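Local coordinates for protein separin (Saccharomyces cerevisiae, PDB 5U1T) that cleaves the MCD1/SCC1 subunit of cohesin at the onset of anaphase, as a caspase-like cysteine endopeptidase held inactive by securin for most of the cell cycle, at residues S64-G69 with N498-M503; Y354-I359 with I395-N400; L731-I736 with L774-K779; K1041-S1046 with S1071-P1076. One frame throughout, in Å; residues are numbered along the deposited sequence.

Interaction 1: S64-G69 with N498-M503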
# COMPACT_ATOMS: atom_id res chain seq x y z
N SER A 64 -16.73 -9.20 -39.25
CA SER A 64 -15.65 -8.62 -38.49
C SER A 64 -16.15 -7.98 -37.20
O SER A 64 -15.42 -7.94 -36.22
CB SER A 64 -14.91 -7.60 -39.32
OG SER A 64 -13.77 -7.15 -38.62
N HIS A 65 -17.38 -7.47 -37.22
CA HIS A 65 -17.91 -6.77 -36.06
C HIS A 65 -18.86 -7.64 -35.27
O HIS A 65 -19.69 -7.13 -34.55
CB HIS A 65 -18.63 -5.49 -36.49
CG HIS A 65 -17.76 -4.51 -37.22
ND1 HIS A 65 -18.21 -3.29 -37.66
CD2 HIS A 65 -16.45 -4.58 -37.59
CE1 HIS A 65 -17.23 -2.65 -38.27
NE2 HIS A 65 -16.15 -3.41 -38.23
N HIS A 66 -18.75 -8.95 -35.47
CA HIS A 66 -19.60 -9.96 -34.81
C HIS A 66 -21.13 -9.74 -34.91
O HIS A 66 -21.88 -10.25 -34.10
CB HIS A 66 -19.19 -10.07 -33.33
CG HIS A 66 -17.88 -10.78 -33.13
ND1 HIS A 66 -17.69 -11.72 -32.14
CD2 HIS A 66 -16.72 -10.72 -33.82
CE1 HIS A 66 -16.47 -12.20 -32.22
NE2 HIS A 66 -15.86 -11.61 -33.23
N MET A 67 -21.59 -9.01 -35.91
CA MET A 67 -23.01 -8.71 -36.08
C MET A 67 -23.74 -9.83 -36.85
O MET A 67 -24.07 -9.67 -38.03
CB MET A 67 -23.17 -7.38 -36.80
CG MET A 67 -22.81 -6.19 -35.97
SD MET A 67 -23.99 -6.06 -34.62
CE MET A 67 -25.22 -4.97 -35.34
N TRP A 68 -23.98 -10.96 -36.20
CA TRP A 68 -24.31 -12.18 -36.93
C TRP A 68 -25.71 -12.17 -37.56
O TRP A 68 -25.95 -12.83 -38.57
CB TRP A 68 -24.20 -13.41 -36.02
CG TRP A 68 -23.02 -13.42 -35.04
CD1 TRP A 68 -23.09 -13.48 -33.67
CD2 TRP A 68 -21.62 -13.43 -35.36
NE1 TRP A 68 -21.83 -13.52 -33.13
CE2 TRP A 68 -20.91 -13.48 -34.14
CE3 TRP A 68 -20.90 -13.38 -36.56
CZ2 TRP A 68 -19.51 -13.49 -34.09
CZ3 TRP A 68 -19.51 -13.38 -36.50
CH2 TRP A 68 -18.83 -13.44 -35.28
N GLY A 69 -26.62 -11.43 -36.95
CA GLY A 69 -28.01 -11.43 -37.34
C GLY A 69 -28.21 -10.68 -38.62
O GLY A 69 -29.16 -10.94 -39.35
N ASN A 498 -8.58 -15.21 -41.20
CA ASN A 498 -9.95 -15.58 -40.92
C ASN A 498 -10.35 -15.40 -39.47
O ASN A 498 -10.82 -16.29 -38.83
CB ASN A 498 -10.28 -16.97 -41.45
CG ASN A 498 -11.76 -17.28 -41.43
OD1 ASN A 498 -12.58 -16.41 -41.58
ND2 ASN A 498 -12.10 -18.51 -41.25
N SER A 499 -10.14 -14.20 -38.96
CA SER A 499 -10.56 -13.86 -37.61
C SER A 499 -11.11 -12.44 -37.61
O SER A 499 -10.76 -11.63 -38.48
CB SER A 499 -9.41 -14.00 -36.61
OG SER A 499 -8.30 -13.22 -37.01
N SER A 500 -11.95 -12.13 -36.62
CA SER A 500 -12.55 -10.82 -36.50
C SER A 500 -11.62 -9.75 -35.97
O SER A 500 -10.53 -10.01 -35.47
CB SER A 500 -13.75 -10.88 -35.58
OG SER A 500 -13.31 -11.23 -34.29
N GLU A 501 -12.11 -8.52 -36.09
CA GLU A 501 -11.49 -7.35 -35.50
C GLU A 501 -11.48 -7.50 -33.99
O GLU A 501 -10.47 -7.26 -33.34
CB GLU A 501 -12.28 -6.12 -35.90
CG GLU A 501 -11.73 -4.87 -35.35
CD GLU A 501 -12.53 -3.66 -35.79
OE1 GLU A 501 -13.52 -3.30 -35.11
OE2 GLU A 501 -12.15 -3.08 -36.83
N ILE A 502 -12.62 -7.89 -33.44
CA ILE A 502 -12.77 -8.05 -32.01
C ILE A 502 -11.78 -9.10 -31.44
O ILE A 502 -11.09 -8.84 -30.44
CB ILE A 502 -14.23 -8.42 -31.69
CG1 ILE A 502 -15.16 -7.47 -32.45
CG2 ILE A 502 -14.47 -8.37 -30.20
CD1 ILE A 502 -16.55 -7.34 -31.87
N MET A 503 -11.69 -10.25 -32.10
CA MET A 503 -10.76 -11.28 -31.68
C MET A 503 -9.32 -10.78 -31.67
O MET A 503 -8.56 -11.10 -30.75
CB MET A 503 -10.85 -12.50 -32.58
CG MET A 503 -12.10 -13.30 -32.39
SD MET A 503 -12.24 -14.63 -33.60
CE MET A 503 -10.91 -15.75 -33.10
O HOH W 1 -13.87 -1.77 -38.80

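Interaction 2: Y354-I359 with I395-N400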
# COMPACT_ATOMS: atom_id res chain seq x y z
N TYR A 354 -7.82 -51.24 -32.13
CA TYR A 354 -6.84 -51.97 -32.94
C TYR A 354 -5.88 -51.03 -33.66
O TYR A 354 -4.66 -51.22 -33.61
CB TYR A 354 -7.53 -52.86 -33.96
CG TYR A 354 -6.58 -53.50 -34.94
CD1 TYR A 354 -5.63 -54.42 -34.52
CD2 TYR A 354 -6.62 -53.19 -36.30
CE1 TYR A 354 -4.75 -55.01 -35.41
CE2 TYR A 354 -5.75 -53.77 -37.20
CZ TYR A 354 -4.81 -54.69 -36.75
OH TYR A 354 -3.93 -55.28 -37.63
N ILE A 355 -6.44 -50.04 -34.34
CA ILE A 355 -5.65 -49.08 -35.08
C ILE A 355 -4.69 -48.36 -34.17
O ILE A 355 -3.49 -48.30 -34.42
CB ILE A 355 -6.53 -48.05 -35.77
CG1 ILE A 355 -7.50 -48.71 -36.73
CG2 ILE A 355 -5.68 -47.09 -36.51
CD1 ILE A 355 -8.59 -47.75 -37.15
N ASN A 356 -5.24 -47.80 -33.10
CA ASN A 356 -4.44 -47.03 -32.15
C ASN A 356 -3.25 -47.81 -31.61
O ASN A 356 -2.14 -47.28 -31.48
CB ASN A 356 -5.32 -46.56 -31.00
CG ASN A 356 -4.62 -45.56 -30.12
OD1 ASN A 356 -3.76 -44.82 -30.58
ND2 ASN A 356 -4.97 -45.54 -28.84
N SER A 357 -3.48 -49.08 -31.33
CA SER A 357 -2.47 -49.93 -30.71
C SER A 357 -1.32 -50.25 -31.65
O SER A 357 -0.22 -50.57 -31.21
CB SER A 357 -3.11 -51.23 -30.22
OG SER A 357 -4.28 -50.95 -29.48
N ASN A 358 -1.59 -50.17 -32.95
CA ASN A 358 -0.59 -50.54 -33.93
C ASN A 358 -0.11 -49.38 -34.78
O ASN A 358 0.32 -49.58 -35.92
CB ASN A 358 -1.13 -51.64 -34.84
CG ASN A 358 -1.08 -53.00 -34.19
OD1 ASN A 358 -1.97 -53.83 -34.38
ND2 ASN A 358 -0.03 -53.25 -33.41
N ILE A 359 -0.17 -48.17 -34.25
CA ILE A 359 0.32 -47.03 -35.00
C ILE A 359 1.83 -47.14 -35.21
O ILE A 359 2.33 -46.96 -36.32
CB ILE A 359 0.01 -45.71 -34.31
CG1 ILE A 359 -1.50 -45.57 -34.12
CG2 ILE A 359 0.55 -44.56 -35.12
CD1 ILE A 359 -1.89 -44.37 -33.30
N ILE A 395 -10.22 -38.41 -33.41
CA ILE A 395 -9.31 -37.27 -33.31
C ILE A 395 -8.06 -37.67 -32.55
O ILE A 395 -6.95 -37.28 -32.91
CB ILE A 395 -9.97 -36.07 -32.61
CG1 ILE A 395 -11.20 -35.62 -33.39
CG2 ILE A 395 -8.99 -34.92 -32.47
CD1 ILE A 395 -11.92 -34.48 -32.77
N SER A 396 -8.26 -38.47 -31.50
CA SER A 396 -7.14 -38.93 -30.68
C SER A 396 -6.17 -39.78 -31.50
O SER A 396 -4.96 -39.58 -31.45
CB SER A 396 -7.65 -39.71 -29.46
OG SER A 396 -8.02 -38.84 -28.40
N VAL A 397 -6.70 -40.73 -32.27
CA VAL A 397 -5.85 -41.63 -33.04
C VAL A 397 -5.08 -40.84 -34.11
O VAL A 397 -3.89 -41.06 -34.30
CB VAL A 397 -6.67 -42.76 -33.68
CG1 VAL A 397 -5.81 -43.61 -34.62
CG2 VAL A 397 -7.27 -43.62 -32.59
N LEU A 398 -5.76 -39.92 -34.77
CA LEU A 398 -5.10 -39.04 -35.73
C LEU A 398 -3.96 -38.28 -35.07
O LEU A 398 -2.86 -38.19 -35.62
CB LEU A 398 -6.10 -38.06 -36.36
CG LEU A 398 -6.98 -38.58 -37.49
CD1 LEU A 398 -8.06 -37.57 -37.81
CD2 LEU A 398 -6.13 -38.87 -38.71
N PHE A 399 -4.21 -37.75 -33.87
CA PHE A 399 -3.19 -36.99 -33.17
C PHE A 399 -1.97 -37.84 -32.85
O PHE A 399 -0.83 -37.38 -32.95
CB PHE A 399 -3.72 -36.39 -31.88
CG PHE A 399 -2.63 -35.85 -31.01
CD1 PHE A 399 -2.03 -34.64 -31.32
CD2 PHE A 399 -2.19 -36.55 -29.90
CE1 PHE A 399 -1.00 -34.13 -30.52
CE2 PHE A 399 -1.17 -36.05 -29.11
CZ PHE A 399 -0.58 -34.84 -29.42
N ASN A 400 -2.22 -39.08 -32.45
CA ASN A 400 -1.15 -39.99 -32.08
C ASN A 400 -0.29 -40.39 -33.27
O ASN A 400 0.93 -40.52 -33.15
CB ASN A 400 -1.72 -41.24 -31.43
CG ASN A 400 -2.37 -40.96 -30.09
OD1 ASN A 400 -2.08 -39.95 -29.43
ND2 ASN A 400 -3.24 -41.87 -29.67

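Interaction 3: L731-I736 with L774-K779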
# COMPACT_ATOMS: atom_id res chain seq x y z
N LEU A 731 0.90 -12.92 -7.07
CA LEU A 731 0.39 -13.30 -5.76
C LEU A 731 1.47 -13.19 -4.71
O LEU A 731 1.20 -12.91 -3.54
CB LEU A 731 -0.14 -14.74 -5.76
CG LEU A 731 -1.40 -15.09 -6.53
CD1 LEU A 731 -1.80 -16.51 -6.16
CD2 LEU A 731 -2.50 -14.09 -6.21
N TYR A 732 2.71 -13.46 -5.11
CA TYR A 732 3.81 -13.39 -4.17
C TYR A 732 3.99 -11.94 -3.73
O TYR A 732 4.20 -11.69 -2.56
CB TYR A 732 5.09 -13.96 -4.77
CG TYR A 732 6.31 -13.78 -3.89
CD1 TYR A 732 6.24 -14.01 -2.52
CD2 TYR A 732 7.53 -13.39 -4.44
CE1 TYR A 732 7.36 -13.85 -1.71
CE2 TYR A 732 8.65 -13.23 -3.64
CZ TYR A 732 8.57 -13.46 -2.28
OH TYR A 732 9.68 -13.29 -1.50
N ILE A 733 3.89 -11.01 -4.68
CA ILE A 733 3.92 -9.59 -4.38
C ILE A 733 2.80 -9.24 -3.38
O ILE A 733 3.01 -8.47 -2.43
CB ILE A 733 3.77 -8.74 -5.65
CG1 ILE A 733 4.97 -8.92 -6.57
CG2 ILE A 733 3.61 -7.27 -5.31
CD1 ILE A 733 6.23 -8.33 -6.05
N LYS A 734 1.63 -9.84 -3.59
CA LYS A 734 0.47 -9.57 -2.75
C LYS A 734 0.66 -10.11 -1.33
O LYS A 734 0.18 -9.51 -0.37
CB LYS A 734 -0.80 -10.14 -3.39
CG LYS A 734 -1.42 -9.23 -4.45
CD LYS A 734 -2.50 -9.94 -5.26
CE LYS A 734 -3.19 -8.99 -6.23
NZ LYS A 734 -4.51 -9.53 -6.74
N VAL A 735 1.35 -11.25 -1.21
CA VAL A 735 1.70 -11.81 0.10
C VAL A 735 2.62 -10.85 0.89
O VAL A 735 2.38 -10.56 2.06
CB VAL A 735 2.39 -13.21 -0.05
CG1 VAL A 735 3.18 -13.58 1.18
CG2 VAL A 735 1.35 -14.28 -0.35
N ILE A 736 3.66 -10.36 0.23
CA ILE A 736 4.59 -9.45 0.87
C ILE A 736 3.85 -8.20 1.31
O ILE A 736 4.04 -7.72 2.42
CB ILE A 736 5.76 -9.07 -0.05
CG1 ILE A 736 6.53 -10.31 -0.48
CG2 ILE A 736 6.71 -8.13 0.66
CD1 ILE A 736 7.72 -10.01 -1.38
N LEU A 774 10.37 -4.24 -3.88
CA LEU A 774 10.72 -3.49 -5.05
C LEU A 774 11.85 -4.12 -5.81
O LEU A 774 12.01 -3.86 -6.98
CB LEU A 774 11.14 -2.09 -4.65
CG LEU A 774 10.05 -1.24 -4.06
CD1 LEU A 774 10.63 0.06 -3.58
CD2 LEU A 774 8.97 -0.98 -5.08
N LYS A 775 12.63 -4.96 -5.18
CA LYS A 775 13.73 -5.56 -5.89
C LYS A 775 13.30 -6.77 -6.69
O LYS A 775 14.01 -7.21 -7.57
CB LYS A 775 14.88 -5.87 -4.95
CG LYS A 775 15.76 -4.66 -4.72
CD LYS A 775 16.00 -4.46 -3.23
CE LYS A 775 15.96 -5.79 -2.49
NZ LYS A 775 16.66 -5.76 -1.16
N LYS A 776 12.14 -7.30 -6.39
CA LYS A 776 11.62 -8.40 -7.15
C LYS A 776 11.54 -7.95 -8.60
O LYS A 776 11.08 -6.87 -8.90
CB LYS A 776 10.21 -8.73 -6.70
CG LYS A 776 10.11 -9.83 -5.67
CD LYS A 776 11.37 -9.98 -4.87
CE LYS A 776 11.07 -10.57 -3.51
NZ LYS A 776 12.31 -11.08 -2.89
N LYS A 777 11.86 -8.83 -9.53
CA LYS A 777 11.85 -8.50 -10.96
C LYS A 777 10.55 -8.05 -11.62
O LYS A 777 10.58 -7.51 -12.71
CB LYS A 777 12.48 -9.62 -11.76
CG LYS A 777 13.99 -9.53 -11.82
CD LYS A 777 14.61 -10.88 -12.11
CE LYS A 777 15.65 -11.28 -11.07
NZ LYS A 777 15.56 -12.71 -10.68
N ASN A 778 9.42 -8.28 -10.99
CA ASN A 778 8.10 -7.89 -11.43
C ASN A 778 7.93 -6.52 -12.05
O ASN A 778 8.53 -5.55 -11.65
CB ASN A 778 7.24 -7.89 -10.17
CG ASN A 778 5.77 -7.89 -10.46
OD1 ASN A 778 4.99 -7.26 -9.78
ND2 ASN A 778 5.39 -8.60 -11.50
N LYS A 779 7.03 -6.46 -13.01
CA LYS A 779 6.65 -5.21 -13.60
C LYS A 779 5.43 -4.97 -12.75
O LYS A 779 4.36 -5.43 -13.07
CB LYS A 779 6.25 -5.40 -15.04
CG LYS A 779 7.39 -5.81 -15.95
CD LYS A 779 6.93 -6.00 -17.38
CE LYS A 779 8.09 -6.39 -18.29
NZ LYS A 779 7.63 -6.60 -19.69

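Interaction 4: K1041-S1046 with S1071-P1076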
# COMPACT_ATOMS: atom_id res chain seq x y z
N LYS A 1041 3.87 19.51 29.86
CA LYS A 1041 2.78 20.42 30.18
C LYS A 1041 1.91 19.90 31.32
O LYS A 1041 1.44 20.68 32.15
CB LYS A 1041 1.93 20.66 28.94
CG LYS A 1041 2.69 21.34 27.83
CD LYS A 1041 1.76 21.93 26.80
CE LYS A 1041 0.63 20.97 26.47
NZ LYS A 1041 -0.58 21.70 25.94
N ILE A 1042 1.71 18.61 31.39
CA ILE A 1042 0.93 18.04 32.46
C ILE A 1042 1.69 18.16 33.76
O ILE A 1042 1.11 18.30 34.81
CB ILE A 1042 0.60 16.58 32.17
CG1 ILE A 1042 -0.43 16.50 31.07
CG2 ILE A 1042 0.01 15.90 33.38
CD1 ILE A 1042 -1.69 17.23 31.42
N SER A 1043 3.00 18.10 33.70
CA SER A 1043 3.80 18.21 34.88
C SER A 1043 3.77 19.61 35.40
O SER A 1043 3.65 19.82 36.58
CB SER A 1043 5.23 17.81 34.59
OG SER A 1043 5.96 18.87 34.03
N SER A 1044 3.86 20.58 34.52
CA SER A 1044 3.87 21.97 34.93
C SER A 1044 2.52 22.42 35.42
O SER A 1044 2.41 23.26 36.28
CB SER A 1044 4.38 22.85 33.81
OG SER A 1044 3.82 22.47 32.60
N LEU A 1045 1.50 21.88 34.83
CA LEU A 1045 0.12 22.14 35.22
C LEU A 1045 -0.13 21.54 36.58
O LEU A 1045 -0.95 22.01 37.36
CB LEU A 1045 -0.84 21.53 34.19
CG LEU A 1045 -2.10 22.21 33.70
CD1 LEU A 1045 -1.79 23.57 33.10
CD2 LEU A 1045 -2.78 21.32 32.68
N SER A 1046 0.58 20.47 36.86
CA SER A 1046 0.41 19.73 38.08
C SER A 1046 1.09 20.44 39.26
O SER A 1046 0.58 20.48 40.38
CB SER A 1046 0.95 18.32 37.90
OG SER A 1046 1.17 17.68 39.13
N SER A 1071 9.56 14.47 41.15
CA SER A 1071 9.95 13.44 40.22
C SER A 1071 9.03 13.42 38.99
O SER A 1071 9.45 12.95 37.94
CB SER A 1071 9.99 12.06 40.89
OG SER A 1071 8.86 11.82 41.70
N LEU A 1072 7.82 13.95 39.10
CA LEU A 1072 6.97 14.09 37.91
C LEU A 1072 7.60 15.06 36.92
O LEU A 1072 7.57 14.83 35.72
CB LEU A 1072 5.56 14.56 38.29
CG LEU A 1072 4.34 14.44 37.36
CD1 LEU A 1072 3.17 15.24 37.91
CD2 LEU A 1072 4.58 14.85 35.93
N THR A 1073 8.16 16.16 37.42
CA THR A 1073 8.73 17.19 36.54
C THR A 1073 10.07 16.72 35.98
O THR A 1073 10.61 17.31 35.06
CB THR A 1073 8.94 18.53 37.29
OG1 THR A 1073 9.61 18.26 38.51
CG2 THR A 1073 7.63 19.19 37.63
N ASP A 1074 10.60 15.65 36.56
CA ASP A 1074 11.86 15.08 36.12
C ASP A 1074 11.68 14.04 35.00
O ASP A 1074 12.55 13.87 34.14
CB ASP A 1074 12.58 14.44 37.30
CG ASP A 1074 14.03 14.13 36.99
OD1 ASP A 1074 14.71 15.02 36.44
OD2 ASP A 1074 14.47 12.99 37.28
N LEU A 1075 10.54 13.34 35.02
CA LEU A 1075 10.15 12.40 33.97
C LEU A 1075 10.40 12.94 32.56
O LEU A 1075 11.15 12.33 31.80
CB LEU A 1075 8.68 12.01 34.12
CG LEU A 1075 8.42 10.57 34.53
CD1 LEU A 1075 7.03 10.14 34.05
CD2 LEU A 1075 9.49 9.63 34.00
N PRO A 1076 9.83 14.11 32.20
CA PRO A 1076 10.03 14.55 30.82
C PRO A 1076 11.47 14.98 30.54
O PRO A 1076 11.78 15.25 29.39
CB PRO A 1076 9.11 15.75 30.69
CG PRO A 1076 8.32 15.79 31.97
CD PRO A 1076 9.15 15.15 32.98

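Interaction 1: S64-G69 with N498-M503
Ser500, the N-cap of helix 501-509, is met by His66 from the turn that links helix 48-64 to helix 69-87. Ser500 OG sits between its own backbone N and carbonyl carbon (chi1 64°), where it accepts a capping bond from Met503 N at 2.9 Å, nearly straight at 164°. The same oxygen pairs with His66 NE2 at 2.8 Å, near the imidazole plane and at its edge; either partner could be the donor. The capping serine is therefore held by both its own helix and the opposing turn. The imidazole is also covered on both faces: Ile502 CB lies 4.2 Å from the ring centroid over one face, a CH-pi contact, and Trp68 CZ2 stands over the other, toward the rim.

This is a junction between the end of one helix and the start of another, remote in sequence. At the end of helix 48-64, Ser64 presents O and OG to Glu501 N, in the first turn of the later helix, through two weak bonds of 3.4 Å (Glu501 N to Ser64 O) and 3.3 Å (Glu501 N to Ser64 OG). With CG anti to the backbone N and the chain extended beyond it, Glu501 reaches toward His65, its carboxylate plane 29° from that of the ring. A water bridges the pair, 2.9 Å from both His65 NE2 and Glu501 OE2, and donates to the carboxylate. Glu501 OE1 is bound by Ser522, Ser525 and His551, while His65 ND1 pairs with Leu550 O and the His65 ring stacks on that of His551.

Interaction 2: Y354-I359 with I395-N400
Val397 offers a methyl to each of two successive residues of helix 342-357. Its CG1, anti to the backbone N (chi1 174°), lies 4.0 Å from Ile355 CG2, the two side chains crossing at about a right angle, while its CG2 rests 3.9 Å from Asn356 CB. Ile359, just beyond the end of that helix, adds the next layer: its CD1 approaches Asn400 CB to 3.7 Å and also touches the carbonyl oxygen of Val397. Asn400 lies one turn after Val397 and supplies the polar bond of the contact, Asn400 ND2 to Asn356 OD1 at 3.1 Å. The donor stands 28° from the plane of the Asn356 carbonyl, and the two amides are only 18° from coplanar. Asn400 OD1 accepts from the backbone of another protein chain, which also packs on Asn356. An alanine at Asn356 would probably leave Asn400 ND2 without this acceptor and its amide less firmly oriented toward the partner chain. Both segments run in broadly the same direction, as alternate helices do in an alpha-helical array. Helix 365-384, between them in sequence, receives Ile355 on Leu371 and Leu374 and Val397 on Leu375, while helix 408-425 packs against Leu398 on another side of helix 388-404.

Interaction 3: L731-I736 with L774-K779
A backbone bond from Ile736 N to Tyr732 O, 3.1 Å long, sets one helical turn apart two residues whose side chains both reach Lys776. Helices 729-752 and 756-775 are consecutive, and the contact lies where the first turns of one face the chain leaving the other. There Lys776 O and Leu774 O each accept a hydrogen bond from a basic side chain of another protein chain. Lys776 makes the larger share of the contact. Its chain bends at chi2 (25°), and farther out its CE comes 3.6 Å from Tyr732 CE2, the two side chains crossing at about a right angle and the ring approached obliquely. Ile736 CD1 is 4.0 Å from the same Lys776 CE and lies over one face of the tyrosine ring, toward its rim. Nearer the backbone, Ile733 and Lys776 lie antiparallel beside one another, with Ile733 CD1 at 4.1 Å from Lys776 CB. Asn778 completes the set, its OD1 standing 3.6 Å from Ile733 CG1. An alanine in place of Tyr732 would probably remove the ring on which Lys776 CE and Ile736 CD1 both pack, leaving a gap and the lysine end freer to turn. Tyr732 OH and Lys776 NZ, 3.7 Å apart, are not bonded: the cross-segment chemistry is van der Waals packing, in which the methylenes of a lysine serve as an apolar surface and shape, more than directed bonding, sets the fit.

Interaction 4: K1041-S1046 with S1071-P1076
Leu1072 packs against Ser1043 and Ser1046 in a van der Waals contact near the protein surface, where helix 1036-1054 faces the bend between helices 1062-1072 and 1075-1088. CG of Leu1072 stands anti to the backbone N (chi1 -162°), and the two methyls beyond it divide between residues three apart on the helix: CD2 lies 3.3 Å from Ser1043 CB, and CD1 lies 3.8 Å from Ser1046 CB. The serines present little bulk to the leucine methyls. Helix 1036-1054 thereby packs on the corner formed by the two later helices. Thr1073 follows at the bend, with its CG2 4.0 Å from Ser1043 OG, and Pro1076 CG lies 4.4 Å from the same Ser1043 OG.

The hydroxyls take their polar partners beyond the two segments: Ser1043 OG bonds to Ser1040 O within its own helix, Thr1073 OG1 pairs with Phe1070 O, and Ser1046 OG pairs with Asn1069 ND2, tying the helix to helix 1062-1072. Elsewhere on helix 1036-1054, Ile1042 and Leu1045 pack on helices 927-946 and 1012-1028. In the bend itself, Asp1074 forms a salt bridge with Arg1077 and accepts from Tyr1388 N, linking this corner to a distant part of the chain.

How the interactions relate
Following the chain from the N terminus, residues 64-69 open interaction 1, which closes only at 498-503, so it joins the loop after an early helix to a helix more than four hundred residues later. Within that long helical excursion lies interaction 2, a local closure between alternate helices, its centre 36 Å away. After interaction 1 has closed, interaction 3 joins the start of helix 729-752 to the segment leaving helix 756-775, nearer the chain's centre in space. Interaction 4 comes last, linking helix 1036-1054 to the bend after the next helix. No two contacts cross or touch. Interaction 4 lies opposite interactions 1 and 2 about the chain's centre, with 92 Å between the centres of interactions 2 and 4.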